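Sesquisabinene B synthase 2 (Santalum album, PDB 6A2A) probably cyclises farnesyl diphosphate to sesquisabinene B, acting as a metal-dependent terpene synthase of the plant Tpsb subfamily. Local coordinates at residues D467-G472 against K476-Y481; C480-A485 against E490-H495. One frame throughout, in Å; residues are numbered along the deposited sequence.

In the fold
Both contacts lie in the metal-binding domain of the terpene synthase, on the same side of the chain's centre, with their own centres about 9 Å apart. Along the chain, the loop 467-472 follows helix 447-462, then comes helix 477-485, then helix 489-510. Helix 477-485 is the shared element: its first turn meets the loop in contact 1, its later part meets helix 489-510 in contact 2, and C480 and Y481 belong to both. The two contacts also touch directly, I478 CG2 lying 3.7 Å from A492 CB. One short helix thus meets both the loop beyond N460 and the longer helix after it, on adjoining sides.

Contact 1 (D467-G472 against K476-Y481); sequences DEMERG and KSIQCY
The loop that carries the end of the second metal-binding motif of the terpene synthases folds back through M469 onto I478 and Q479, in the first turn of helix 477-485. The sequence from N460 to E468 fits the family's NSE/DTE pattern; N460 is a magnesium ligand of this enzyme, although no metal is bound in this chain, and E468 takes the last position, which in relatives probably contributes to the same metal site. The side chain of I478 is about 10 Å from that of N460, near the site without forming part of it.

M469 does most of the touching. Its chain is bent at chi2 and chi3, which carries the thioether across to the helix. SD meets CG2 of I478 at 4.2 Å, the two side chains crossing at about a right angle. The methyl CE continues to Q479, lying 3.5 Å from OE1 and 4.1 Å from CB. A chi1 of -169° swings CG of Q479 away from the backbone N, and a bend at chi2 folds the amide back beside the loop. There OE1 comes within 4.4 Å of G472 CA, while NE2 is hydrogen-bonded to N483 OD1 one helical turn on; that bond probably fixes the rotation of the amide and leaves its oxygen beside the methionine methyl.

The loop is shaped by a type I turn from M469 to G472, closed by G472 N to M469 O at 2.7 Å. G472, the last residue of the turn, has a positive phi of 58°, which favours glycine.

No hydrogen bond or salt bridge spans the two segments, and only 167 Å² is buried. Between these two segments the contact is therefore mainly dispersion around one thioether, and M469 also rests on Q489 of helix 489-510; this is consistent with some mobility next to the poorly ordered D467 and E468.

Contact 2 (C480-A485 against E490-H495); sequences CYMNEA and EVAREH
Helices 480-485 and 490-495 pass with their local axes 9.0 Å apart and their N-to-C directions at 116°, nearest at M482 and A492, whose CA atoms are 5.8 Å apart. Y481 and H495 form an offset stack: the ring centroids are 4.0 Å apart and the planes diverge by just 6°. The imidazole lies over one face of the phenol near its rim, with H495 CD2 3.4 Å from Y481 CE1, and H495 CB adds a CH-pi contact over the same ring, 4.1 Å from its centroid. A chi1 of -175° sets the tyrosine ring opposite its own N, pointing across to the facing helix. A485 CB approaches its opposite face, and A492 CB sits at its edge, in plane, 3.7 Å from CD2. That small methyl also meets M482 CG at 3.5 Å, a tight fit. An alanine replacing Y481 would strip the stacking partner from H495 and would probably leave the imidazole able to turn, with a gap beside A492. Around this pair, Y481 also touches A487 in the connecting loop and A492 packs on I478, while R493 NH1 is hydrogen-bonded to L462 O, tying helix 489-510 to the end of helix 447-462.

Contact 1 (D467-G472 against K476-Y481)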
loop_
_atom_site.group_PDB
_atom_site.type_symbol
_atom_site.label_atom_id
_atom_site.label_comp_id
_atom_site.label_asym_id
_atom_site.label_seq_id
_atom_site.Cartn_x
_atom_site.Cartn_y
_atom_site.Cartn_z
ATOM N N ASP A 467 -9.310 -19.677 34.773
ATOM C CA ASP A 467 -10.370 -20.294 34.049
ATOM C C ASP A 467 -9.602 -21.157 33.053
ATOM O O ASP A 467 -9.965 -22.284 32.830
ATOM C CB ASP A 467 -11.056 -19.194 33.264
ATOM C CG ASP A 467 -12.306 -19.638 32.525
ATOM O OD1 ASP A 467 -12.863 -20.698 32.835
ATOM O OD2 ASP A 467 -12.753 -18.869 31.638
ATOM N N GLU A 468 -8.553 -20.624 32.435
ATOM C CA GLU A 468 -7.777 -21.383 31.480
ATOM C C GLU A 468 -6.638 -22.152 32.149
ATOM O O GLU A 468 -6.034 -23.035 31.558
ATOM C CB GLU A 468 -7.294 -20.463 30.377
ATOM C CG GLU A 468 -6.296 -21.061 29.427
ATOM C CD GLU A 468 -6.901 -21.665 28.179
ATOM O OE1 GLU A 468 -6.826 -22.901 28.083
ATOM O OE2 GLU A 468 -7.401 -20.921 27.290
ATOM N N MET A 469 -6.391 -21.834 33.407
ATOM C CA MET A 469 -5.339 -22.497 34.153
ATOM C C MET A 469 -5.831 -23.869 34.564
ATOM O O MET A 469 -5.105 -24.844 34.493
ATOM C CB MET A 469 -4.891 -21.661 35.341
ATOM C CG MET A 469 -3.675 -20.779 35.075
ATOM S SD MET A 469 -2.248 -21.211 36.088
ATOM C CE MET A 469 -1.888 -22.831 35.426
ATOM N N GLU A 470 -7.081 -23.923 34.995
ATOM C CA GLU A 470 -7.704 -25.186 35.334
ATOM C C GLU A 470 -7.588 -26.148 34.177
ATOM O O GLU A 470 -7.670 -27.330 34.403
ATOM C CB GLU A 470 -9.172 -24.994 35.673
ATOM C CG GLU A 470 -10.094 -25.042 34.476
ATOM C CD GLU A 470 -11.532 -24.781 34.873
ATOM O OE1 GLU A 470 -12.037 -25.441 35.795
ATOM O OE2 GLU A 470 -12.155 -23.920 34.257
ATOM N N ARG A 471 -7.379 -25.660 32.950
ATOM C CA ARG A 471 -7.182 -26.562 31.853
ATOM C C ARG A 471 -5.782 -27.198 31.799
ATOM O O ARG A 471 -5.501 -27.941 30.897
ATOM C CB ARG A 471 -7.625 -25.915 30.563
ATOM C CG ARG A 471 -8.853 -25.070 30.800
ATOM C CD ARG A 471 -9.749 -24.987 29.597
ATOM N NE ARG A 471 -11.075 -24.560 29.983
ATOM C CZ ARG A 471 -11.957 -24.023 29.162
ATOM N NH1 ARG A 471 -11.637 -23.834 27.913
ATOM N NH2 ARG A 471 -13.144 -23.652 29.600
ATOM N N GLY A 472 -4.899 -26.856 32.754
ATOM C CA GLY A 472 -3.590 -27.541 32.907
ATOM C C GLY A 472 -2.711 -27.475 31.666
ATOM O O GLY A 472 -2.061 -28.463 31.317
ATOM N N LYS A 476 2.899 -23.130 29.845
ATOM C CA LYS A 476 2.910 -21.765 30.241
ATOM C C LYS A 476 3.755 -21.639 31.519
ATOM O O LYS A 476 3.916 -22.605 32.224
ATOM C CB LYS A 476 1.463 -21.304 30.480
ATOM C CG LYS A 476 0.565 -21.260 29.255
ATOM C CD LYS A 476 0.799 -20.051 28.389
ATOM C CE LYS A 476 0.022 -20.070 27.084
ATOM N NZ LYS A 476 0.910 -20.312 25.921
ATOM N N SER A 477 4.312 -20.463 31.754
ATOM C CA SER A 477 5.213 -20.213 32.860
ATOM C C SER A 477 4.829 -20.762 34.239
ATOM O O SER A 477 5.561 -21.474 34.832
ATOM C CB SER A 477 5.524 -18.713 32.978
ATOM O OG SER A 477 6.078 -18.183 31.828
ATOM N N ILE A 478 3.679 -20.370 34.728
ATOM C CA ILE A 478 3.254 -20.802 36.041
ATOM C C ILE A 478 3.191 -22.322 36.144
ATOM O O ILE A 478 3.783 -22.868 36.991
ATOM C CB ILE A 478 1.920 -20.178 36.449
ATOM C CG1 ILE A 478 2.027 -18.669 36.502
ATOM C CG2 ILE A 478 1.498 -20.666 37.810
ATOM C CD1 ILE A 478 0.712 -17.960 36.532
ATOM N N GLN A 479 2.509 -22.968 35.216
ATOM C CA GLN A 479 2.365 -24.404 35.224
ATOM C C GLN A 479 3.690 -25.107 35.131
ATOM O O GLN A 479 3.910 -26.061 35.814
ATOM C CB GLN A 479 1.396 -24.906 34.158
ATOM C CG GLN A 479 1.010 -26.367 34.297
ATOM C CD GLN A 479 0.278 -26.698 35.578
ATOM O OE1 GLN A 479 -0.691 -26.076 35.918
ATOM N NE2 GLN A 479 0.769 -27.668 36.286
ATOM N N CYS A 480 4.582 -24.606 34.304
ATOM C CA CYS A 480 5.894 -25.193 34.194
ATOM C C CYS A 480 6.619 -25.184 35.530
ATOM O O CYS A 480 7.248 -26.123 35.874
ATOM C CB CYS A 480 6.759 -24.445 33.189
ATOM S SG CYS A 480 6.395 -24.804 31.513
ATOM N N TYR A 481 6.565 -24.075 36.229
ATOM C CA TYR A 481 7.200 -23.959 37.513
ATOM C C TYR A 481 6.487 -24.835 38.535
ATOM O O TYR A 481 7.116 -25.456 39.324
ATOM C CB TYR A 481 7.268 -22.536 37.992
ATOM C CG TYR A 481 8.037 -22.400 39.266
ATOM C CD1 TYR A 481 9.394 -22.426 39.271
ATOM C CD2 TYR A 481 7.390 -22.269 40.461
ATOM C CE1 TYR A 481 10.096 -22.314 40.433
ATOM C CE2 TYR A 481 8.081 -22.159 41.634
ATOM C CZ TYR A 481 9.428 -22.179 41.613
ATOM O OH TYR A 481 10.099 -22.063 42.765
#

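Contact 2 (C480-A485 against E490-H495)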
loop_
_atom_site.group_PDB
_atom_site.type_symbol
_atom_site.label_atom_id
_atom_site.label_comp_id
_atom_site.label_asym_id
_atom_site.label_seq_id
_atom_site.Cartn_x
_atom_site.Cartn_y
_atom_site.Cartn_z
ATOM N N CYS A 480 4.582 -24.606 34.304
ATOM C CA CYS A 480 5.894 -25.193 34.194
ATOM C C CYS A 480 6.619 -25.184 35.530
ATOM O O CYS A 480 7.248 -26.123 35.874
ATOM C CB CYS A 480 6.759 -24.445 33.189
ATOM S SG CYS A 480 6.395 -24.804 31.513
ATOM N N TYR A 481 6.565 -24.075 36.229
ATOM C CA TYR A 481 7.200 -23.959 37.513
ATOM C C TYR A 481 6.487 -24.835 38.535
ATOM O O TYR A 481 7.116 -25.456 39.324
ATOM C CB TYR A 481 7.268 -22.536 37.992
ATOM C CG TYR A 481 8.037 -22.400 39.266
ATOM C CD1 TYR A 481 9.394 -22.426 39.271
ATOM C CD2 TYR A 481 7.390 -22.269 40.461
ATOM C CE1 TYR A 481 10.096 -22.314 40.433
ATOM C CE2 TYR A 481 8.081 -22.159 41.634
ATOM C CZ TYR A 481 9.428 -22.179 41.613
ATOM O OH TYR A 481 10.099 -22.063 42.765
ATOM N N MET A 482 5.168 -24.899 38.464
ATOM C CA MET A 482 4.396 -25.767 39.319
ATOM C C MET A 482 4.836 -27.202 39.125
ATOM O O MET A 482 5.042 -27.907 40.076
ATOM C CB MET A 482 2.939 -25.690 38.982
ATOM C CG MET A 482 2.281 -24.501 39.536
ATOM S SD MET A 482 0.611 -24.433 38.999
ATOM C CE MET A 482 -0.114 -25.687 40.046
ATOM N N ASN A 483 5.010 -27.625 37.884
ATOM C CA ASN A 483 5.411 -28.966 37.600
ATOM C C ASN A 483 6.781 -29.302 38.102
ATOM O O ASN A 483 7.047 -30.416 38.431
ATOM C CB ASN A 483 5.382 -29.242 36.110
ATOM C CG ASN A 483 3.993 -29.260 35.544
ATOM O OD1 ASN A 483 3.026 -29.176 36.250
ATOM N ND2 ASN A 483 3.905 -29.332 34.256
ATOM N N GLU A 484 7.672 -28.344 38.078
ATOM C CA GLU A 484 9.001 -28.580 38.502
ATOM C C GLU A 484 9.120 -28.852 39.966
ATOM O O GLU A 484 9.506 -29.922 40.391
ATOM C CB GLU A 484 9.805 -27.299 38.329
ATOM C CG GLU A 484 10.531 -27.127 37.030
ATOM C CD GLU A 484 11.660 -26.155 37.134
ATOM O OE1 GLU A 484 11.725 -25.189 36.387
ATOM O OE2 GLU A 484 12.500 -26.376 37.996
ATOM N N ALA A 485 8.919 -27.758 40.667
ATOM C CA ALA A 485 9.099 -27.667 42.079
ATOM C C ALA A 485 8.028 -28.333 42.881
ATOM O O ALA A 485 8.187 -28.490 44.047
ATOM C CB ALA A 485 9.217 -26.194 42.453
ATOM N N GLU A 490 -0.494 -20.555 43.657
ATOM C CA GLU A 490 -0.160 -19.282 44.272
ATOM C C GLU A 490 1.335 -19.059 44.463
ATOM O O GLU A 490 1.837 -17.998 44.232
ATOM C CB GLU A 490 -0.880 -19.135 45.605
ATOM C CG GLU A 490 -2.370 -19.332 45.483
ATOM C CD GLU A 490 -2.790 -20.770 45.200
ATOM O OE1 GLU A 490 -2.269 -21.699 45.814
ATOM O OE2 GLU A 490 -3.661 -20.971 44.359
ATOM N N VAL A 491 2.032 -20.090 44.892
ATOM C CA VAL A 491 3.448 -19.995 45.125
ATOM C C VAL A 491 4.149 -19.812 43.801
ATOM O O VAL A 491 5.073 -19.051 43.700
ATOM C CB VAL A 491 3.979 -21.247 45.806
ATOM C CG1 VAL A 491 5.467 -21.351 45.683
ATOM C CG2 VAL A 491 3.593 -21.242 47.265
ATOM N N ALA A 492 3.696 -20.533 42.794
ATOM C CA ALA A 492 4.288 -20.439 41.487
ATOM C C ALA A 492 4.052 -19.073 40.835
ATOM O O ALA A 492 4.916 -18.551 40.215
ATOM C CB ALA A 492 3.791 -21.550 40.622
ATOM N N ARG A 493 2.870 -18.507 41.007
ATOM C CA ARG A 493 2.572 -17.204 40.484
ATOM C C ARG A 493 3.479 -16.195 41.158
ATOM O O ARG A 493 4.009 -15.339 40.525
ATOM C CB ARG A 493 1.103 -16.842 40.691
ATOM C CG ARG A 493 0.704 -15.479 40.175
ATOM C CD ARG A 493 -0.793 -15.213 40.093
ATOM N NE ARG A 493 -1.477 -16.036 39.119
ATOM C CZ ARG A 493 -1.685 -15.682 37.867
ATOM N NH1 ARG A 493 -1.297 -14.527 37.439
ATOM N NH2 ARG A 493 -2.287 -16.486 37.059
ATOM N N GLU A 494 3.639 -16.318 42.466
ATOM C CA GLU A 494 4.522 -15.412 43.206
ATOM C C GLU A 494 5.952 -15.522 42.683
ATOM O O GLU A 494 6.648 -14.489 42.558
ATOM C CB GLU A 494 4.455 -15.661 44.716
ATOM C CG GLU A 494 3.187 -15.097 45.328
ATOM C CD GLU A 494 2.944 -15.335 46.815
ATOM O OE1 GLU A 494 3.577 -16.254 47.404
ATOM O OE2 GLU A 494 2.089 -14.608 47.382
ATOM N N HIS A 495 6.387 -16.749 42.401
ATOM C CA HIS A 495 7.723 -16.950 41.826
ATOM C C HIS A 495 7.847 -16.213 40.462
ATOM O O HIS A 495 8.798 -15.487 40.217
ATOM C CB HIS A 495 8.009 -18.444 41.660
ATOM C CG HIS A 495 9.394 -18.682 41.171
ATOM N ND1 HIS A 495 10.484 -18.580 42.006
ATOM C CD2 HIS A 495 9.876 -18.931 39.936
ATOM C CE1 HIS A 495 11.590 -18.767 41.314
ATOM N NE2 HIS A 495 11.247 -19.025 40.043
#